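Local coordinates for protein dihydrodipicolinate synthase (Aquifex aeolicus, PDB 2EHH) that probably catalyses the condensation of aspartate beta-semialdehyde with pyruvate to 4-hydroxy-tetrahydrodipicolinate, a step of lysine biosynthesis, at residues F244-P249 and E272-N277; G113-F118 and F148-E153; I38-T43 and K57-A62. One frame throughout, in Å; residues are numbered along the deposited sequence.

Interaction 1: F244-P249 and E272-N277; sequences FIETNP and EMSPEN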
ATOM      1  N   PHE A 244     -17.228  12.406  -1.609  1.00 16.84           N
ATOM      2  CA  PHE A 244     -16.384  11.298  -2.036  1.00 17.21           C
ATOM      3  C   PHE A 244     -16.882   9.947  -1.530  1.00 17.34           C
ATOM      4  O   PHE A 244     -16.121   8.981  -1.479  1.00 17.31           O
ATOM      5  CB  PHE A 244     -14.945  11.545  -1.582  1.00 18.88           C
ATOM      6  CG  PHE A 244     -14.293  12.687  -2.293  1.00 20.92           C
ATOM      7  CD1 PHE A 244     -13.604  12.480  -3.484  1.00 21.53           C
ATOM      8  CD2 PHE A 244     -14.437  13.987  -1.818  1.00 20.82           C
ATOM      9  CE1 PHE A 244     -13.072  13.552  -4.192  1.00 22.84           C
ATOM     10  CE2 PHE A 244     -13.908  15.066  -2.522  1.00 23.22           C
ATOM     11  CZ  PHE A 244     -13.227  14.849  -3.710  1.00 23.52           C
ATOM     12  N   ILE A 245     -18.162   9.880  -1.170  1.00 17.91           N
ATOM     13  CA  ILE A 245     -18.753   8.636  -0.682  1.00 18.97           C
ATOM     14  C   ILE A 245     -18.730   7.623  -1.827  1.00 19.79           C
ATOM     15  O   ILE A 245     -18.773   6.413  -1.615  1.00 17.54           O
ATOM     16  CB  ILE A 245     -20.191   8.874  -0.174  1.00 20.53           C
ATOM     17  CG1 ILE A 245     -20.723   7.609   0.499  1.00 22.25           C
ATOM     18  CG2 ILE A 245     -21.089   9.316  -1.320  1.00 18.91           C
ATOM     19  CD1 ILE A 245     -21.990   7.845   1.307  1.00 24.32           C
ATOM     20  N   GLU A 246     -18.664   8.147  -3.045  1.00 18.40           N
ATOM     21  CA  GLU A 246     -18.557   7.344  -4.254  1.00 18.69           C
ATOM     22  C   GLU A 246     -17.569   8.106  -5.129  1.00 18.29           C
ATOM     23  O   GLU A 246     -17.366   9.301  -4.933  1.00 16.40           O
ATOM     24  CB  GLU A 246     -19.915   7.192  -4.956  1.00 21.31           C
ATOM     25  CG  GLU A 246     -20.747   6.022  -4.416  1.00 22.09           C
ATOM     26  CD  GLU A 246     -22.008   5.757  -5.226  1.00 24.89           C
ATOM     27  OE1 GLU A 246     -21.950   5.880  -6.470  1.00 24.70           O
ATOM     28  OE2 GLU A 246     -23.048   5.408  -4.623  1.00 24.19           O
ATOM     29  N   THR A 247     -16.946   7.420  -6.077  1.00 16.79           N
ATOM     30  CA  THR A 247     -15.957   8.041  -6.953  1.00 14.94           C
ATOM     31  C   THR A 247     -16.356   9.412  -7.515  1.00 14.50           C
ATOM     32  O   THR A 247     -17.399   9.552  -8.161  1.00 13.18           O
ATOM     33  CB  THR A 247     -15.627   7.113  -8.145  1.00 16.81           C
ATOM     34  OG1 THR A 247     -15.141   5.856  -7.653  1.00 18.26           O
ATOM     35  CG2 THR A 247     -14.571   7.743  -9.048  1.00 13.92           C
ATOM     36  N   ASN A 248     -15.521  10.418  -7.265  1.00 13.08           N
ATOM     37  CA  ASN A 248     -15.760  11.764  -7.796  1.00 13.00           C
ATOM     38  C   ASN A 248     -15.698  11.608  -9.320  1.00 13.85           C
ATOM     39  O   ASN A 248     -14.828  10.902  -9.835  1.00 12.74           O
ATOM     40  CB  ASN A 248     -14.659  12.715  -7.307  1.00 13.64           C
ATOM     41  CG  ASN A 248     -14.678  14.062  -8.024  1.00 14.63           C
ATOM     42  OD1 ASN A 248     -13.707  14.443  -8.683  1.00 16.47           O
ATOM     43  ND2 ASN A 248     -15.775  14.789  -7.886  1.00 11.24           N
ATOM     44  N   PRO A 249     -16.557  12.324 -10.072  1.00 14.22           N
ATOM     45  CA  PRO A 249     -17.604  13.278  -9.704  1.00 12.91           C
ATOM     46  C   PRO A 249     -19.025  12.747  -9.522  1.00 14.46           C
ATOM     47  O   PRO A 249     -19.986  13.506  -9.669  1.00 15.02           O
ATOM     48  CB  PRO A 249     -17.541  14.268 -10.852  1.00 13.45           C
ATOM     49  CG  PRO A 249     -17.424  13.324 -12.024  1.00 14.43           C
ATOM     50  CD  PRO A 249     -16.405  12.278 -11.539  1.00 14.48           C
ATOM     51  N   GLU A 272     -25.181   6.535 -11.700  1.00 20.91           N
ATOM     52  CA  GLU A 272     -25.839   7.234 -10.606  1.00 22.05           C
ATOM     53  C   GLU A 272     -25.455   6.543  -9.300  1.00 21.87           C
ATOM     54  O   GLU A 272     -25.055   5.374  -9.296  1.00 20.67           O
ATOM     55  CB  GLU A 272     -27.364   7.202 -10.770  1.00 24.50           C
ATOM     56  CG  GLU A 272     -27.859   7.663 -12.133  1.00 29.11           C
ATOM     57  CD  GLU A 272     -29.371   7.826 -12.198  1.00 32.27           C
ATOM     58  OE1 GLU A 272     -30.095   7.139 -11.441  1.00 33.81           O
ATOM     59  OE2 GLU A 272     -29.837   8.636 -13.026  1.00 35.30           O
ATOM     60  N   MET A 273     -25.578   7.274  -8.199  1.00 21.49           N
ATOM     61  CA  MET A 273     -25.253   6.754  -6.876  1.00 22.46           C
ATOM     62  C   MET A 273     -26.237   5.670  -6.470  1.00 24.11           C
ATOM     63  O   MET A 273     -27.298   5.519  -7.075  1.00 22.09           O
ATOM     64  CB  MET A 273     -25.326   7.873  -5.835  1.00 22.01           C
ATOM     65  CG  MET A 273     -24.314   8.984  -6.010  1.00 22.67           C
ATOM     66  SD  MET A 273     -24.644  10.368  -4.902  1.00 23.15           S
ATOM     67  CE  MET A 273     -23.878   9.786  -3.385  1.00 23.00           C
ATOM     68  N   SER A 274     -25.878   4.914  -5.439  1.00 25.75           N
ATOM     69  CA  SER A 274     -26.768   3.886  -4.926  1.00 26.43           C
ATOM     70  C   SER A 274     -27.808   4.695  -4.161  1.00 27.59           C
ATOM     71  O   SER A 274     -27.485   5.742  -3.593  1.00 25.87           O
ATOM     72  CB  SER A 274     -26.025   2.955  -3.970  1.00 26.34           C
ATOM     73  OG  SER A 274     -25.584   3.653  -2.817  1.00 27.03           O
ATOM     74  N   PRO A 275     -29.072   4.242  -4.150  1.00 27.56           N
ATOM     75  CA  PRO A 275     -30.093   4.999  -3.423  1.00 28.11           C
ATOM     76  C   PRO A 275     -29.687   5.354  -1.995  1.00 27.58           C
ATOM     77  O   PRO A 275     -29.912   6.476  -1.545  1.00 27.86           O
ATOM     78  CB  PRO A 275     -31.324   4.085  -3.491  1.00 29.46           C
ATOM     79  CG  PRO A 275     -30.750   2.714  -3.764  1.00 30.55           C
ATOM     80  CD  PRO A 275     -29.636   3.013  -4.727  1.00 28.19           C
ATOM     81  N   GLU A 276     -29.074   4.407  -1.293  1.00 27.75           N
ATOM     82  CA  GLU A 276     -28.639   4.638   0.082  1.00 28.74           C
ATOM     83  C   GLU A 276     -27.653   5.806   0.158  1.00 27.66           C
ATOM     84  O   GLU A 276     -27.819   6.717   0.968  1.00 25.80           O
ATOM     85  CB  GLU A 276     -27.984   3.373   0.645  1.00 33.05           C
ATOM     86  CG  GLU A 276     -28.916   2.167   0.696  1.00 39.12           C
ATOM     87  CD  GLU A 276     -28.166   0.843   0.780  1.00 44.02           C
ATOM     88  OE1 GLU A 276     -27.324   0.574  -0.111  1.00 45.31           O
ATOM     89  OE2 GLU A 276     -28.422   0.070   1.731  1.00 46.08           O
ATOM     90  N   ASN A 277     -26.632   5.780  -0.693  1.00 24.79           N
ATOM     91  CA  ASN A 277     -25.635   6.845  -0.706  1.00 24.12           C
ATOM     92  C   ASN A 277     -26.227   8.174  -1.162  1.00 23.63           C
ATOM     93  O   ASN A 277     -25.909   9.228  -0.607  1.00 23.24           O
ATOM     94  CB  ASN A 277     -24.459   6.454  -1.604  1.00 22.32           C
ATOM     95  CG  ASN A 277     -23.529   5.450  -0.943  1.00 23.11           C
ATOM     96  OD1 ASN A 277     -22.765   4.757  -1.613  1.00 23.99           O
ATOM     97  ND2 ASN A 277     -23.577   5.384   0.384  1.00 21.89           N
TER
HETATM   98  O   HOH W   1     -22.819   4.438  -8.412  1.00 25.85           O
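E246 reaches across to the turn M273-S274, and its two carboxylate oxygens divide the work. OE2 accepts the backbone N-H of S274, with N to OE2 3.0 Å and a nearly straight N-H...O angle of 166°, through the syn lone pair on the side of the other oxygen. OE1 accepts a hydrogen bond from a water 2.6 Å away, which also donates to E272 O, so the carboxylate is tied to both ends of M273, once directly and once through solvent. A glutamate suits this place because its extended chain spans the gap between the two loops. Beside this polar link, the side chains of I245 and M273 cross at about a right angle. M273 bends at its last torsion (chi3 82°), turning CE to meet I245 CG2 at 3.5 Å, the flexible thioether's methyl against a branch methyl. E246 also packs on T110 of a neighbouring subunit. S274, a good capping residue with its short hydroxyl side chain, accepts the N-H of N277 on OG at 3.2 Å. The arrangement is an N-cap at the start of helix 275-287, with a carboxylate nearby whose negative charge probably suits the positive end of the helix dipole.

Interaction 2: G113-F118 and F148-E153; sequences GLYEHF and FKLASE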
ATOM      1  N   GLY A 113      10.408   9.781 -19.132  1.00 14.26           N
ATOM      2  CA  GLY A 113       9.235   9.881 -19.974  1.00 12.20           C
ATOM      3  C   GLY A 113       8.335  11.013 -19.519  1.00 13.88           C
ATOM      4  O   GLY A 113       7.789  11.742 -20.343  1.00 14.16           O
ATOM      5  N   LEU A 114       8.173  11.168 -18.207  1.00 12.90           N
ATOM      6  CA  LEU A 114       7.334  12.237 -17.679  1.00 12.02           C
ATOM      7  C   LEU A 114       7.966  13.587 -17.999  1.00 13.70           C
ATOM      8  O   LEU A 114       7.269  14.551 -18.316  1.00 13.34           O
ATOM      9  CB  LEU A 114       7.162  12.084 -16.164  1.00 13.18           C
ATOM     10  CG  LEU A 114       6.354  10.861 -15.712  1.00 11.28           C
ATOM     11  CD1 LEU A 114       6.241  10.832 -14.197  1.00 11.87           C
ATOM     12  CD2 LEU A 114       4.959  10.926 -16.349  1.00 12.93           C
ATOM     13  N   TYR A 115       9.291  13.653 -17.907  1.00 14.40           N
ATOM     14  CA  TYR A 115      10.014  14.887 -18.211  1.00 14.81           C
ATOM     15  C   TYR A 115       9.790  15.273 -19.673  1.00 14.85           C
ATOM     16  O   TYR A 115       9.377  16.394 -19.979  1.00 13.69           O
ATOM     17  CB  TYR A 115      11.514  14.696 -17.958  1.00 16.89           C
ATOM     18  CG  TYR A 115      12.381  15.806 -18.510  1.00 19.98           C
ATOM     19  CD1 TYR A 115      12.382  17.078 -17.934  1.00 21.28           C
ATOM     20  CD2 TYR A 115      13.200  15.585 -19.615  1.00 21.31           C
ATOM     21  CE1 TYR A 115      13.184  18.102 -18.448  1.00 24.03           C
ATOM     22  CE2 TYR A 115      14.005  16.599 -20.137  1.00 23.73           C
ATOM     23  CZ  TYR A 115      13.994  17.852 -19.549  1.00 24.58           C
ATOM     24  OH  TYR A 115      14.807  18.844 -20.054  1.00 27.37           O
ATOM     25  N   GLU A 116      10.054  14.339 -20.580  1.00 15.69           N
ATOM     26  CA  GLU A 116       9.878  14.629 -22.002  1.00 17.35           C
ATOM     27  C   GLU A 116       8.434  14.965 -22.362  1.00 16.29           C
ATOM     28  O   GLU A 116       8.186  15.771 -23.257  1.00 16.87           O
ATOM     29  CB  GLU A 116      10.389  13.461 -22.851  1.00 18.64           C
ATOM     30  CG  GLU A 116      11.885  13.244 -22.696  1.00 23.00           C
ATOM     31  CD  GLU A 116      12.463  12.295 -23.725  1.00 27.07           C
ATOM     32  OE1 GLU A 116      13.622  11.864 -23.542  1.00 28.02           O
ATOM     33  OE2 GLU A 116      11.766  11.986 -24.716  1.00 27.31           O
ATOM     34  N   HIS A 117       7.482  14.364 -21.653  1.00 16.45           N
ATOM     35  CA  HIS A 117       6.066  14.627 -21.900  1.00 15.65           C
ATOM     36  C   HIS A 117       5.741  16.099 -21.640  1.00 15.72           C
ATOM     37  O   HIS A 117       5.301  16.827 -22.534  1.00 16.04           O
ATOM     38  CB  HIS A 117       5.207  13.745 -20.985  1.00 15.39           C
ATOM     39  CG  HIS A 117       3.734  13.989 -21.103  1.00 16.86           C
ATOM     40  ND1 HIS A 117       2.989  13.567 -22.187  1.00 14.83           N
ATOM     41  CD2 HIS A 117       2.860  14.592 -20.262  1.00 15.99           C
ATOM     42  CE1 HIS A 117       1.722  13.895 -22.003  1.00 15.38           C
ATOM     43  NE2 HIS A 117       1.617  14.520 -20.841  1.00 15.25           N
ATOM     44  N   PHE A 118       5.970  16.531 -20.408  1.00 13.51           N
ATOM     45  CA  PHE A 118       5.683  17.902 -20.020  1.00 15.82           C
ATOM     46  C   PHE A 118       6.565  18.913 -20.734  1.00 16.54           C
ATOM     47  O   PHE A 118       6.112  20.007 -21.072  1.00 16.27           O
ATOM     48  CB  PHE A 118       5.816  18.048 -18.504  1.00 13.24           C
ATOM     49  CG  PHE A 118       4.679  17.424 -17.741  1.00 13.88           C
ATOM     50  CD1 PHE A 118       3.453  18.076 -17.639  1.00 13.84           C
ATOM     51  CD2 PHE A 118       4.820  16.169 -17.159  1.00 13.00           C
ATOM     52  CE1 PHE A 118       2.376  17.486 -16.969  1.00 14.24           C
ATOM     53  CE2 PHE A 118       3.753  15.569 -16.485  1.00 13.66           C
ATOM     54  CZ  PHE A 118       2.529  16.229 -16.392  1.00 14.05           C
ATOM     55  N   PHE A 148      11.225  19.622 -10.450  1.00 16.48           N
ATOM     56  CA  PHE A 148      12.262  20.638 -10.315  1.00 17.16           C
ATOM     57  C   PHE A 148      12.932  20.906 -11.663  1.00 18.45           C
ATOM     58  O   PHE A 148      13.109  22.058 -12.071  1.00 18.77           O
ATOM     59  CB  PHE A 148      13.309  20.168  -9.308  1.00 20.11           C
ATOM     60  CG  PHE A 148      14.467  21.105  -9.157  1.00 21.56           C
ATOM     61  CD1 PHE A 148      14.313  22.321  -8.502  1.00 22.43           C
ATOM     62  CD2 PHE A 148      15.714  20.771  -9.675  1.00 24.16           C
ATOM     63  CE1 PHE A 148      15.391  23.196  -8.361  1.00 24.39           C
ATOM     64  CE2 PHE A 148      16.796  21.635  -9.542  1.00 25.38           C
ATOM     65  CZ  PHE A 148      16.634  22.852  -8.883  1.00 25.01           C
ATOM     66  N   LYS A 149      13.309  19.830 -12.343  1.00 18.09           N
ATOM     67  CA  LYS A 149      13.959  19.924 -13.641  1.00 18.96           C
ATOM     68  C   LYS A 149      13.030  20.606 -14.642  1.00 17.97           C
ATOM     69  O   LYS A 149      13.466  21.429 -15.446  1.00 18.30           O
ATOM     70  CB  LYS A 149      14.330  18.523 -14.135  1.00 21.00           C
ATOM     71  CG  LYS A 149      15.124  18.486 -15.438  1.00 24.27           C
ATOM     72  CD  LYS A 149      15.461  17.048 -15.822  1.00 27.86           C
ATOM     73  CE  LYS A 149      16.163  16.963 -17.171  1.00 30.09           C
ATOM     74  NZ  LYS A 149      17.520  17.570 -17.162  1.00 31.60           N
ATOM     75  N   LEU A 150      11.747  20.267 -14.582  1.00 17.09           N
ATOM     76  CA  LEU A 150      10.758  20.847 -15.487  1.00 16.17           C
ATOM     77  C   LEU A 150      10.511  22.332 -15.256  1.00 16.73           C
ATOM     78  O   LEU A 150      10.488  23.121 -16.205  1.00 16.54           O
ATOM     79  CB  LEU A 150       9.435  20.098 -15.361  1.00 14.79           C
ATOM     80  CG  LEU A 150       9.345  18.776 -16.123  1.00 15.77           C
ATOM     81  CD1 LEU A 150       8.098  18.000 -15.695  1.00 14.10           C
ATOM     82  CD2 LEU A 150       9.305  19.078 -17.623  1.00 12.75           C
ATOM     83  N   ALA A 151      10.312  22.711 -13.999  1.00 16.01           N
ATOM     84  CA  ALA A 151      10.048  24.103 -13.660  1.00 17.67           C
ATOM     85  C   ALA A 151      11.273  24.975 -13.922  1.00 19.21           C
ATOM     86  O   ALA A 151      11.148  26.171 -14.204  1.00 18.99           O
ATOM     87  CB  ALA A 151       9.621  24.216 -12.199  1.00 16.38           C
ATOM     88  N   SER A 152      12.453  24.371 -13.836  1.00 21.38           N
ATOM     89  CA  SER A 152      13.697  25.096 -14.066  1.00 23.50           C
ATOM     90  C   SER A 152      13.967  25.326 -15.552  1.00 23.89           C
ATOM     91  O   SER A 152      14.454  26.385 -15.942  1.00 24.61           O
ATOM     92  CB  SER A 152      14.875  24.339 -13.445  1.00 25.11           C
ATOM     93  OG  SER A 152      14.757  24.282 -12.035  1.00 26.55           O
ATOM     94  N   GLU A 153      13.644  24.336 -16.377  1.00 23.28           N
ATOM     95  CA  GLU A 153      13.874  24.433 -17.814  1.00 24.01           C
ATOM     96  C   GLU A 153      12.770  25.164 -18.572  1.00 24.90           C
ATOM     97  O   GLU A 153      13.037  25.818 -19.584  1.00 24.32           O
ATOM     98  CB  GLU A 153      14.072  23.039 -18.400  1.00 23.41           C
TER
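K149 lies over one face of the Y115 ring, the two side chains crossing at about a right angle. Its CE sits 3.5 Å from the ring centroid, 20° off the normal and displaced toward the rim, a CH-pi contact made with the aliphatic part of the lysine. The bend at chi4 (67°) turns NZ so that it lies 4.8 Å from the centroid of Y115, an off-centre cation-pi approach. A lysine serves well here: its methylenes cover the aromatic ring while the ammonium stays at the exposed margin. L150 comes next, and its two methyls part company. CD2 meets Y115 CD1 at 3.7 Å and lies 3.6 Å from Y115 O, whereas CD1 packs on F118 CB at 3.6 Å; a forked leucine can thus touch two residues of the facing helix. Further on, S152 OG turns back onto its own helix and donates to F148 O at 2.8 Å. The segment axes come within 10.1 Å, inclined at only 26° and running the same way. Helix 111-124 rests on strand 98-102 through H117 and F118, which touch V101, while F148 and A151 carry helix 144-153 against helix 167-177; H117 also packs on P269 of a neighbouring subunit.

Interaction 3: I38-T43 and K57-A62; sequences ILVCGT and KVIEFA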
ATOM      1  N   ILE A  38     -12.117  28.815 -13.166  1.00 17.61           N
ATOM      2  CA  ILE A  38     -12.856  27.607 -13.468  1.00 17.96           C
ATOM      3  C   ILE A  38     -11.984  26.684 -14.297  1.00 16.88           C
ATOM      4  O   ILE A  38     -11.340  27.111 -15.258  1.00 17.23           O
ATOM      5  CB  ILE A  38     -14.148  27.905 -14.264  1.00 21.38           C
ATOM      6  CG1 ILE A  38     -15.081  28.786 -13.433  1.00 23.00           C
ATOM      7  CG2 ILE A  38     -14.854  26.603 -14.621  1.00 24.40           C
ATOM      8  CD1 ILE A  38     -16.364  29.148 -14.144  1.00 28.39           C
ATOM      9  N   LEU A  39     -11.941  25.421 -13.892  1.00 15.49           N
ATOM     10  CA  LEU A  39     -11.192  24.404 -14.611  1.00 15.62           C
ATOM     11  C   LEU A  39     -12.239  23.590 -15.348  1.00 15.94           C
ATOM     12  O   LEU A  39     -13.102  22.975 -14.719  1.00 13.73           O
ATOM     13  CB  LEU A  39     -10.438  23.488 -13.643  1.00 16.61           C
ATOM     14  CG  LEU A  39     -10.022  22.126 -14.209  1.00 18.20           C
ATOM     15  CD1 LEU A  39      -8.991  22.314 -15.307  1.00 17.83           C
ATOM     16  CD2 LEU A  39      -9.466  21.250 -13.093  1.00 20.15           C
ATOM     17  N   VAL A  40     -12.182  23.601 -16.675  1.00 15.77           N
ATOM     18  CA  VAL A  40     -13.138  22.833 -17.461  1.00 17.70           C
ATOM     19  C   VAL A  40     -12.452  21.631 -18.104  1.00 18.43           C
ATOM     20  O   VAL A  40     -11.266  21.676 -18.424  1.00 18.09           O
ATOM     21  CB  VAL A  40     -13.788  23.701 -18.566  1.00 16.77           C
ATOM     22  CG1 VAL A  40     -14.623  24.799 -17.931  1.00 18.57           C
ATOM     23  CG2 VAL A  40     -12.715  24.306 -19.457  1.00 15.32           C
ATOM     24  N   CYS A  41     -13.206  20.550 -18.268  1.00 19.42           N
ATOM     25  CA  CYS A  41     -12.687  19.331 -18.873  1.00 21.40           C
ATOM     26  C   CYS A  41     -11.639  18.628 -18.033  1.00 21.33           C
ATOM     27  O   CYS A  41     -10.695  18.050 -18.568  1.00 23.06           O
ATOM     28  CB  CYS A  41     -12.120  19.631 -20.256  1.00 23.40           C
ATOM     29  SG  CYS A  41     -13.371  20.258 -21.358  1.00 26.26           S
ATOM     30  N   GLY A  42     -11.808  18.688 -16.718  1.00 20.73           N
ATOM     31  CA  GLY A  42     -10.890  18.004 -15.829  1.00 21.51           C
ATOM     32  C   GLY A  42     -11.524  16.672 -15.467  1.00 20.52           C
ATOM     33  O   GLY A  42     -12.539  16.281 -16.056  1.00 18.25           O
ATOM     34  N   THR A  43     -10.946  15.973 -14.498  1.00 19.05           N
ATOM     35  CA  THR A  43     -11.483  14.685 -14.069  1.00 18.23           C
ATOM     36  C   THR A  43     -12.918  14.854 -13.585  1.00 17.44           C
ATOM     37  O   THR A  43     -13.797  14.043 -13.890  1.00 15.48           O
ATOM     38  CB  THR A  43     -10.652  14.099 -12.915  1.00 19.39           C
ATOM     39  OG1 THR A  43      -9.273  14.076 -13.292  1.00 21.32           O
ATOM     40  CG2 THR A  43     -11.110  12.686 -12.589  1.00 18.32           C
ATOM     41  N   LYS A  57     -14.691  22.183 -27.840  1.00 24.33           N
ATOM     42  CA  LYS A  57     -15.904  22.998 -27.870  1.00 24.30           C
ATOM     43  C   LYS A  57     -16.212  23.573 -26.482  1.00 23.31           C
ATOM     44  O   LYS A  57     -16.603  24.737 -26.350  1.00 20.71           O
ATOM     45  CB  LYS A  57     -17.087  22.161 -28.357  1.00 27.17           C
ATOM     46  CG  LYS A  57     -18.371  22.949 -28.610  1.00 33.05           C
ATOM     47  CD  LYS A  57     -18.220  23.936 -29.765  1.00 36.88           C
ATOM     48  CE  LYS A  57     -19.561  24.551 -30.158  1.00 37.48           C
ATOM     49  NZ  LYS A  57     -20.286  25.161 -29.003  1.00 38.91           N
ATOM     50  N   VAL A  58     -16.041  22.758 -25.447  1.00 19.47           N
ATOM     51  CA  VAL A  58     -16.301  23.209 -24.084  1.00 19.15           C
ATOM     52  C   VAL A  58     -15.303  24.283 -23.665  1.00 17.54           C
ATOM     53  O   VAL A  58     -15.677  25.277 -23.043  1.00 18.46           O
ATOM     54  CB  VAL A  58     -16.244  22.030 -23.084  1.00 19.09           C
ATOM     55  CG1 VAL A  58     -16.145  22.549 -21.654  1.00 18.96           C
ATOM     56  CG2 VAL A  58     -17.497  21.176 -23.237  1.00 20.48           C
ATOM     57  N   ILE A  59     -14.034  24.081 -24.004  1.00 16.95           N
ATOM     58  CA  ILE A  59     -13.004  25.047 -23.659  1.00 17.83           C
ATOM     59  C   ILE A  59     -13.293  26.372 -24.369  1.00 19.76           C
ATOM     60  O   ILE A  59     -13.324  27.435 -23.749  1.00 17.68           O
ATOM     61  CB  ILE A  59     -11.606  24.536 -24.069  1.00 18.62           C
ATOM     62  CG1 ILE A  59     -11.256  23.280 -23.261  1.00 18.46           C
ATOM     63  CG2 ILE A  59     -10.556  25.620 -23.831  1.00 18.43           C
ATOM     64  CD1 ILE A  59     -10.005  22.553 -23.753  1.00 17.43           C
ATOM     65  N   GLU A  60     -13.518  26.297 -25.673  1.00 21.51           N
ATOM     66  CA  GLU A  60     -13.808  27.484 -26.465  1.00 23.45           C
ATOM     67  C   GLU A  60     -15.047  28.199 -25.920  1.00 23.31           C
ATOM     68  O   GLU A  60     -15.074  29.428 -25.806  1.00 23.21           O
ATOM     69  CB  GLU A  60     -14.005  27.076 -27.923  1.00 26.64           C
ATOM     70  CG  GLU A  60     -14.329  28.206 -28.866  1.00 32.02           C
ATOM     71  CD  GLU A  60     -14.290  27.762 -30.314  1.00 35.84           C
ATOM     72  OE1 GLU A  60     -14.934  26.740 -30.639  1.00 39.05           O
ATOM     73  OE2 GLU A  60     -13.618  28.435 -31.124  1.00 37.81           O
ATOM     74  N   PHE A  61     -16.063  27.421 -25.562  1.00 22.50           N
ATOM     75  CA  PHE A  61     -17.306  27.964 -25.015  1.00 21.72           C
ATOM     76  C   PHE A  61     -17.094  28.658 -23.665  1.00 21.62           C
ATOM     77  O   PHE A  61     -17.611  29.751 -23.425  1.00 20.78           O
ATOM     78  CB  PHE A  61     -18.332  26.841 -24.839  1.00 22.12           C
ATOM     79  CG  PHE A  61     -19.612  27.281 -24.188  1.00 22.84           C
ATOM     80  CD1 PHE A  61     -20.592  27.939 -24.922  1.00 23.66           C
ATOM     81  CD2 PHE A  61     -19.833  27.055 -22.834  1.00 23.69           C
ATOM     82  CE1 PHE A  61     -21.775  28.361 -24.317  1.00 23.52           C
ATOM     83  CE2 PHE A  61     -21.012  27.473 -22.221  1.00 23.13           C
ATOM     84  CZ  PHE A  61     -21.984  28.127 -22.963  1.00 23.80           C
ATOM     85  N   ALA A  62     -16.345  28.010 -22.778  1.00 20.40           N
ATOM     86  CA  ALA A  62     -16.086  28.565 -21.453  1.00 19.44           C
ATOM     87  C   ALA A  62     -15.335  29.887 -21.543  1.00 19.63           C
ATOM     88  O   ALA A  62     -15.649  30.832 -20.824  1.00 18.75           O
ATOM     89  CB  ALA A  62     -15.289  27.570 -20.610  1.00 17.90           C
TER
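A beta-alpha-beta crossover of the TIM barrel, strand 37-40, helix 52-66 and strand 71-75, holds this contact, in which V40, the last residue of the strand, and C41 just past it meet V58, I59 and A62 of the returning helix. Strand and helix segments run nearly opposite ways, 156° between their directions, with axes 9.5 Å apart. V40 points its side chain toward the helix. Its CG1, anti to the carbonyl carbon, touches A62 CB at 3.9 Å, and its CG2 faces I59 CG1 at 4.2 Å. A beta-branched valine suits a strand and offers two methyls to two helix residues, while the small A62 lets the helix come near. C41 adopts a left-handed backbone conformation (phi 67°, psi 35°), which breaks the alternation of the strand and leaves successive side chains both directed at the helix. Its slim thiol fits there: SG lies 3.6 Å from V58 CG1, the methyl that stands anti to the backbone N. All five residues are buried and the contact is wholly apolar. Beyond it, strand 37-40 bonds to strand 71-75 through I38 and V40, and to the first barrel strand and the loop after it through L39. The helix rests on strand 71-75 through I59 and A62 and leans on helix 20-31 through V58, which touches L23.

Overall arrangement
Following the chain from the N terminus, interaction 3 comes first, closing a loop of 13 residues between the second barrel strand and its helix. Interaction 2 then joins the helices after the fourth and fifth strands across 29 intervening residues, and interaction 1 closes 22 residues in the helical region that follows the last barrel strand. The three stand in series; none nests in or crosses another. Interactions 1 and 2 lie on opposite sides of the chain's centre, their centres 36 Å apart, and each touches a second subunit. Interactions 1 and 3 meet directly, where P249 CD packs against T43 O at 3.9 Å, joining the C-terminal helices to the barrel beside a predicted proton-relay residue.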